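Local coordinates for protein Two-component system sensor histidine kinase (Bacteroides thetaiotaomicron, PDB 3OTT) that probably senses saccharides through this extracellular beta-propeller and beta-sandwich region and relays the signal by histidine phosphorylation to gene regulation, at residues B[405-417]-B[449-462]. Residues are numbered along the deposited sequence; the frame is centred on the assembly and turned at random.
Sequences IHYNIVDNTGTYN and LMQSTSGQYIAEQN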
loop_
_atom_site.group_PDB
_atom_site.type_symbol
_atom_site.label_atom_id
_atom_site.label_comp_id
_atom_site.label_asym_id
_atom_site.label_seq_id
_atom_site.Cartn_x
_atom_site.Cartn_y
_atom_site.Cartn_z
ATOM N N ILE B 405 -17.579 -2.671 22.488
ATOM C CA ILE B 405 -18.423 -1.933 23.429
ATOM C C ILE B 405 -17.460 -1.400 24.480
ATOM O O ILE B 405 -16.710 -2.174 25.081
ATOM C CB ILE B 405 -19.462 -2.851 24.143
ATOM C CG1 ILE B 405 -20.598 -3.221 23.215
ATOM C CG2 ILE B 405 -20.060 -2.165 25.401
ATOM C CD1 ILE B 405 -20.421 -4.499 22.540
ATOM N N HIS B 406 -17.512 -0.092 24.710
ATOM C CA HIS B 406 -16.602 0.607 25.567
ATOM C C HIS B 406 -17.266 0.769 26.932
ATOM O O HIS B 406 -18.504 0.928 27.003
ATOM C CB HIS B 406 -16.347 1.978 24.946
ATOM C CG HIS B 406 -15.456 2.864 25.769
ATOM N ND1 HIS B 406 -15.948 3.853 26.587
ATOM C CD2 HIS B 406 -14.108 2.907 25.897
ATOM C CE1 HIS B 406 -14.940 4.482 27.182
ATOM N NE2 HIS B 406 -13.815 3.935 26.770
ATOM N N TYR B 407 -16.446 0.712 27.981
ATOM C CA TYR B 407 -16.874 0.918 29.365
ATOM C C TYR B 407 -15.992 1.915 30.127
ATOM O O TYR B 407 -14.752 1.869 30.048
ATOM C CB TYR B 407 -16.852 -0.421 30.167
ATOM C CG TYR B 407 -17.636 -1.546 29.558
ATOM C CD1 TYR B 407 -19.018 -1.669 29.786
ATOM C CD2 TYR B 407 -17.015 -2.482 28.737
ATOM C CE1 TYR B 407 -19.753 -2.685 29.223
ATOM C CE2 TYR B 407 -17.741 -3.537 28.180
ATOM C CZ TYR B 407 -19.113 -3.635 28.435
ATOM O OH TYR B 407 -19.833 -4.658 27.843
ATOM N N ASN B 408 -16.631 2.758 30.909
ATOM C CA ASN B 408 -15.982 3.695 31.838
ATOM C C ASN B 408 -16.200 3.193 33.308
ATOM O O ASN B 408 -17.364 3.114 33.767
ATOM C CB ASN B 408 -16.663 5.084 31.766
ATOM C CG ASN B 408 -16.540 5.770 30.406
ATOM O OD1 ASN B 408 -15.417 5.988 29.889
ATOM N ND2 ASN B 408 -17.716 6.164 29.828
ATOM N N ILE B 409 -15.131 2.941 34.035
ATOM C CA ILE B 409 -15.186 2.414 35.395
ATOM C C ILE B 409 -14.419 3.307 36.365
ATOM O O ILE B 409 -13.271 3.664 36.097
ATOM C CB ILE B 409 -14.550 1.003 35.405
ATOM C CG1 ILE B 409 -15.405 0.030 34.568
ATOM C CG2 ILE B 409 -14.263 0.519 36.822
ATOM C CD1 ILE B 409 -14.642 -1.234 34.174
ATOM N N VAL B 410 -15.044 3.676 37.478
ATOM C CA VAL B 410 -14.392 4.474 38.511
ATOM C C VAL B 410 -14.497 3.792 39.869
ATOM O O VAL B 410 -15.360 2.950 40.048
ATOM C CB VAL B 410 -14.980 5.896 38.624
ATOM C CG1 VAL B 410 -14.834 6.654 37.293
ATOM C CG2 VAL B 410 -16.414 5.855 39.046
ATOM N N ASP B 411 -13.626 4.140 40.824
ATOM C CA ASP B 411 -13.801 3.634 42.188
ATOM C C ASP B 411 -14.998 4.316 42.870
ATOM O O ASP B 411 -15.534 5.313 42.368
ATOM C CB ASP B 411 -12.497 3.825 42.991
ATOM C CG ASP B 411 -12.321 5.254 43.461
ATOM O OD1 ASP B 411 -12.350 6.178 42.621
ATOM O OD2 ASP B 411 -12.239 5.470 44.684
ATOM N N ASN B 412 -15.406 3.818 44.026
ATOM C CA ASN B 412 -16.561 4.410 44.765
ATOM C C ASN B 412 -16.403 5.895 45.183
ATOM O O ASN B 412 -17.406 6.598 45.293
ATOM C CB ASN B 412 -16.921 3.568 46.014
ATOM C CG ASN B 412 -15.798 3.514 47.027
ATOM O OD1 ASN B 412 -14.781 2.890 46.788
ATOM N ND2 ASN B 412 -15.962 4.209 48.153
ATOM N N THR B 413 -15.167 6.360 45.414
ATOM C CA THR B 413 -14.942 7.775 45.814
ATOM C C THR B 413 -15.001 8.674 44.554
ATOM O O THR B 413 -15.099 9.883 44.639
ATOM C CB THR B 413 -13.538 8.026 46.514
ATOM O OG1 THR B 413 -12.480 7.768 45.573
ATOM C CG2 THR B 413 -13.313 7.179 47.788
ATOM N N GLY B 414 -14.912 8.053 43.385
ATOM C CA GLY B 414 -14.931 8.780 42.135
ATOM C C GLY B 414 -13.605 9.390 41.738
ATOM O O GLY B 414 -13.597 10.270 40.915
ATOM N N THR B 415 -12.497 8.934 42.328
ATOM C CA THR B 415 -11.172 9.565 42.177
ATOM C C THR B 415 -10.314 8.871 41.110
ATOM O O THR B 415 -9.606 9.495 40.345
ATOM C CB THR B 415 -10.430 9.495 43.516
ATOM O OG1 THR B 415 -11.250 10.088 44.518
ATOM C CG2 THR B 415 -9.114 10.255 43.458
ATOM N N TYR B 416 -10.376 7.549 41.078
ATOM C CA TYR B 416 -9.561 6.778 40.200
ATOM C C TYR B 416 -10.459 6.173 39.144
ATOM O O TYR B 416 -11.652 5.936 39.364
ATOM C CB TYR B 416 -8.856 5.678 40.985
ATOM C CG TYR B 416 -8.107 6.183 42.202
ATOM C CD1 TYR B 416 -8.443 5.720 43.466
ATOM C CD2 TYR B 416 -7.031 7.104 42.072
ATOM C CE1 TYR B 416 -7.769 6.168 44.583
ATOM C CE2 TYR B 416 -6.344 7.567 43.177
ATOM C CZ TYR B 416 -6.713 7.092 44.443
ATOM O OH TYR B 416 -6.054 7.522 45.597
ATOM N N ASN B 417 -9.892 5.919 37.981
ATOM C CA ASN B 417 -10.682 5.392 36.925
ATOM C C ASN B 417 -9.817 4.440 36.115
ATOM O O ASN B 417 -8.616 4.242 36.421
ATOM C CB ASN B 417 -11.257 6.527 36.067
ATOM C CG ASN B 417 -10.165 7.316 35.347
ATOM O OD1 ASN B 417 -9.279 6.729 34.706
ATOM N ND2 ASN B 417 -10.214 8.647 35.461
ATOM N N LEU B 449 -21.455 -5.280 35.047
ATOM C CA LEU B 449 -20.879 -4.332 34.118
ATOM C C LEU B 449 -21.520 -4.493 32.719
ATOM O O LEU B 449 -21.953 -3.493 32.113
ATOM C CB LEU B 449 -19.367 -4.500 34.057
ATOM C CG LEU B 449 -18.632 -3.649 33.048
ATOM C CD1 LEU B 449 -18.661 -2.194 33.479
ATOM C CD2 LEU B 449 -17.213 -4.197 32.858
ATOM N N MET B 450 -21.586 -5.733 32.212
ATOM C CA MET B 450 -22.137 -5.992 30.865
ATOM C C MET B 450 -23.563 -5.492 30.693
ATOM O O MET B 450 -23.965 -5.029 29.591
ATOM C CB MET B 450 -22.075 -7.484 30.530
ATOM C CG MET B 450 -20.686 -7.927 30.141
ATOM S SD MET B 450 -20.415 -9.687 29.930
ATOM C CE MET B 450 -21.687 -10.206 28.768
ATOM N N GLN B 451 -24.322 -5.552 31.786
ATOM C CA GLN B 451 -25.715 -5.152 31.726
ATOM C C GLN B 451 -25.912 -3.685 32.061
ATOM O O GLN B 451 -26.970 -3.149 31.820
ATOM C CB GLN B 451 -26.620 -6.072 32.587
ATOM C CG GLN B 451 -26.412 -7.562 32.332
ATOM C CD GLN B 451 -26.961 -8.068 30.976
ATOM O OE1 GLN B 451 -28.195 -8.160 30.782
ATOM N NE2 GLN B 451 -26.051 -8.453 30.058
ATOM N N SER B 452 -24.897 -3.031 32.596
ATOM C CA SER B 452 -25.026 -1.614 32.954
ATOM C C SER B 452 -25.372 -0.661 31.801
ATOM O O SER B 452 -24.975 -0.823 30.659
ATOM C CB SER B 452 -23.777 -1.071 33.660
ATOM O OG SER B 452 -23.928 0.336 33.871
ATOM N N THR B 453 -26.102 0.372 32.152
ATOM C CA THR B 453 -26.585 1.298 31.161
ATOM C C THR B 453 -26.160 2.713 31.575
ATOM O O THR B 453 -26.393 3.680 30.868
ATOM C CB THR B 453 -28.103 1.101 30.963
ATOM O OG1 THR B 453 -28.490 1.743 29.759
ATOM C CG2 THR B 453 -28.947 1.630 32.154
ATOM N N SER B 454 -25.474 2.784 32.714
ATOM C CA SER B 454 -25.050 4.038 33.315
ATOM C C SER B 454 -23.982 4.905 32.572
ATOM O O SER B 454 -23.930 6.129 32.736
ATOM C CB SER B 454 -24.566 3.754 34.727
ATOM O OG SER B 454 -24.465 4.969 35.433
ATOM N N GLY B 455 -23.095 4.327 31.788
ATOM C CA GLY B 455 -22.116 5.241 31.177
ATOM C C GLY B 455 -20.939 5.598 32.089
ATOM O O GLY B 455 -19.889 6.032 31.610
ATOM N N GLN B 456 -21.142 5.442 33.391
ATOM C CA GLN B 456 -20.074 5.256 34.344
ATOM C C GLN B 456 -20.364 4.050 35.318
ATOM O O GLN B 456 -21.323 4.044 36.069
ATOM C CB GLN B 456 -19.912 6.550 35.123
ATOM C CG GLN B 456 -18.636 6.661 35.951
ATOM C CD GLN B 456 -18.514 8.032 36.669
ATOM O OE1 GLN B 456 -19.371 8.409 37.482
ATOM N NE2 GLN B 456 -17.435 8.752 36.385
ATOM N N TYR B 457 -19.516 3.052 35.360
ATOM C CA TYR B 457 -19.727 1.970 36.309
ATOM C C TYR B 457 -18.933 2.137 37.626
ATOM O O TYR B 457 -17.709 2.382 37.597
ATOM C CB TYR B 457 -19.350 0.652 35.666
ATOM C CG TYR B 457 -19.832 -0.496 36.492
ATOM C CD1 TYR B 457 -21.192 -0.871 36.448
ATOM C CD2 TYR B 457 -18.979 -1.179 37.367
ATOM C CE1 TYR B 457 -21.655 -1.897 37.205
ATOM C CE2 TYR B 457 -19.458 -2.214 38.146
ATOM C CZ TYR B 457 -20.804 -2.567 38.045
ATOM O OH TYR B 457 -21.354 -3.580 38.810
ATOM N N ILE B 458 -19.597 1.961 38.769
ATOM C CA ILE B 458 -18.870 1.992 40.034
ATOM C C ILE B 458 -18.400 0.594 40.518
ATOM O O ILE B 458 -19.214 -0.297 40.817
ATOM C CB ILE B 458 -19.658 2.684 41.184
ATOM C CG1 ILE B 458 -20.409 3.954 40.717
ATOM C CG2 ILE B 458 -18.742 2.895 42.396
ATOM C CD1 ILE B 458 -19.566 5.215 40.432
ATOM N N ALA B 459 -17.090 0.437 40.615
ATOM C CA ALA B 459 -16.446 -0.837 40.873
ATOM C C ALA B 459 -16.756 -1.287 42.259
ATOM O O ALA B 459 -16.682 -0.489 43.164
ATOM C CB ALA B 459 -14.937 -0.703 40.757
ATOM N N GLU B 460 -17.002 -2.579 42.435
ATOM C CA GLU B 460 -17.256 -3.135 43.766
ATOM C C GLU B 460 -16.028 -2.931 44.695
ATOM O O GLU B 460 -16.176 -2.661 45.876
ATOM C CB GLU B 460 -17.621 -4.640 43.664
ATOM C CG GLU B 460 -19.098 -4.947 43.210
ATOM C CD GLU B 460 -19.412 -4.663 41.722
ATOM O OE1 GLU B 460 -18.531 -4.411 40.887
ATOM O OE2 GLU B 460 -20.592 -4.666 41.354
ATOM N N GLN B 461 -14.822 -3.085 44.148
ATOM C CA GLN B 461 -13.606 -3.056 44.963
ATOM C C GLN B 461 -12.534 -2.347 44.205
ATOM O O GLN B 461 -12.489 -2.395 42.953
ATOM C CB GLN B 461 -13.087 -4.479 45.303
ATOM C CG GLN B 461 -14.029 -5.365 46.176
ATOM C CD GLN B 461 -13.419 -6.769 46.580
ATOM O OE1 GLN B 461 -12.703 -7.403 45.809
ATOM N NE2 GLN B 461 -13.719 -7.221 47.793
ATOM N N ASN B 462 -11.593 -1.780 44.957
ATOM C CA ASN B 462 -10.394 -1.150 44.345
ATOM C C ASN B 462 -9.246 -1.443 45.260
ATOM O O ASN B 462 -9.396 -1.466 46.471
ATOM C CB ASN B 462 -10.651 0.364 44.060
ATOM C CG ASN B 462 -9.366 1.153 43.620
ATOM O OD1 ASN B 462 -8.831 1.980 44.406
ATOM N ND2 ASN B 462 -8.890 0.924 42.377
HETATM O O HOH W 1 -22.450 -4.357 27.528
#
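The Tyr407 ring lies against the Leu449 side chain. From the backbone outward, Tyr407 CB faces Leu449 CD1, Tyr407 CG meets Leu449 CD1 and Leu449 CG, and Tyr407 CD1 comes to 3.7 Å from Leu449 CD1. Leu449 CG stands over one ring face, 4.2 Å from the ring centroid and 25° off the normal, the evidence for a CH-pi contact. Tyr407 CE1 lies near Leu449 O, and Tyr407 OH passes Met450 CA before meeting a water that donates to Met450 O; Arg396 NE also hydrogen-bonds this hydroxyl. Replacing Tyr407 by an alanine would remove the ring from Leu449 CG and is likely to leave the water and Arg396 without their phenolic partner.

Beyond Tyr407, strands 409-410 and 457-458 run parallel, and three backbone hydrogen bonds, 2.7 to 3.1 Å, alternate: Tyr457 N to Asn408 O, Val410 N to Tyr457 O, Ala459 N to Val410 O. This pairing joins the outer strands of two successive four-stranded antiparallel blades of a beta-propeller, 403-410 and 457-463. Asn408 extends it with its side chain: CG anti to the carbonyl carbon (chi1 -63°) turns the amide toward Gly455, and Asn408 ND2 donates to Gly455 O at 2.8 Å, with the acceptor only 12° out of the amide plane. Val410 CG2 touches Ile458 CD1, while the extended Gln456 crosses Val410 at about a right angle, Gln456 NE2 3.5 Å from Val410 CG1.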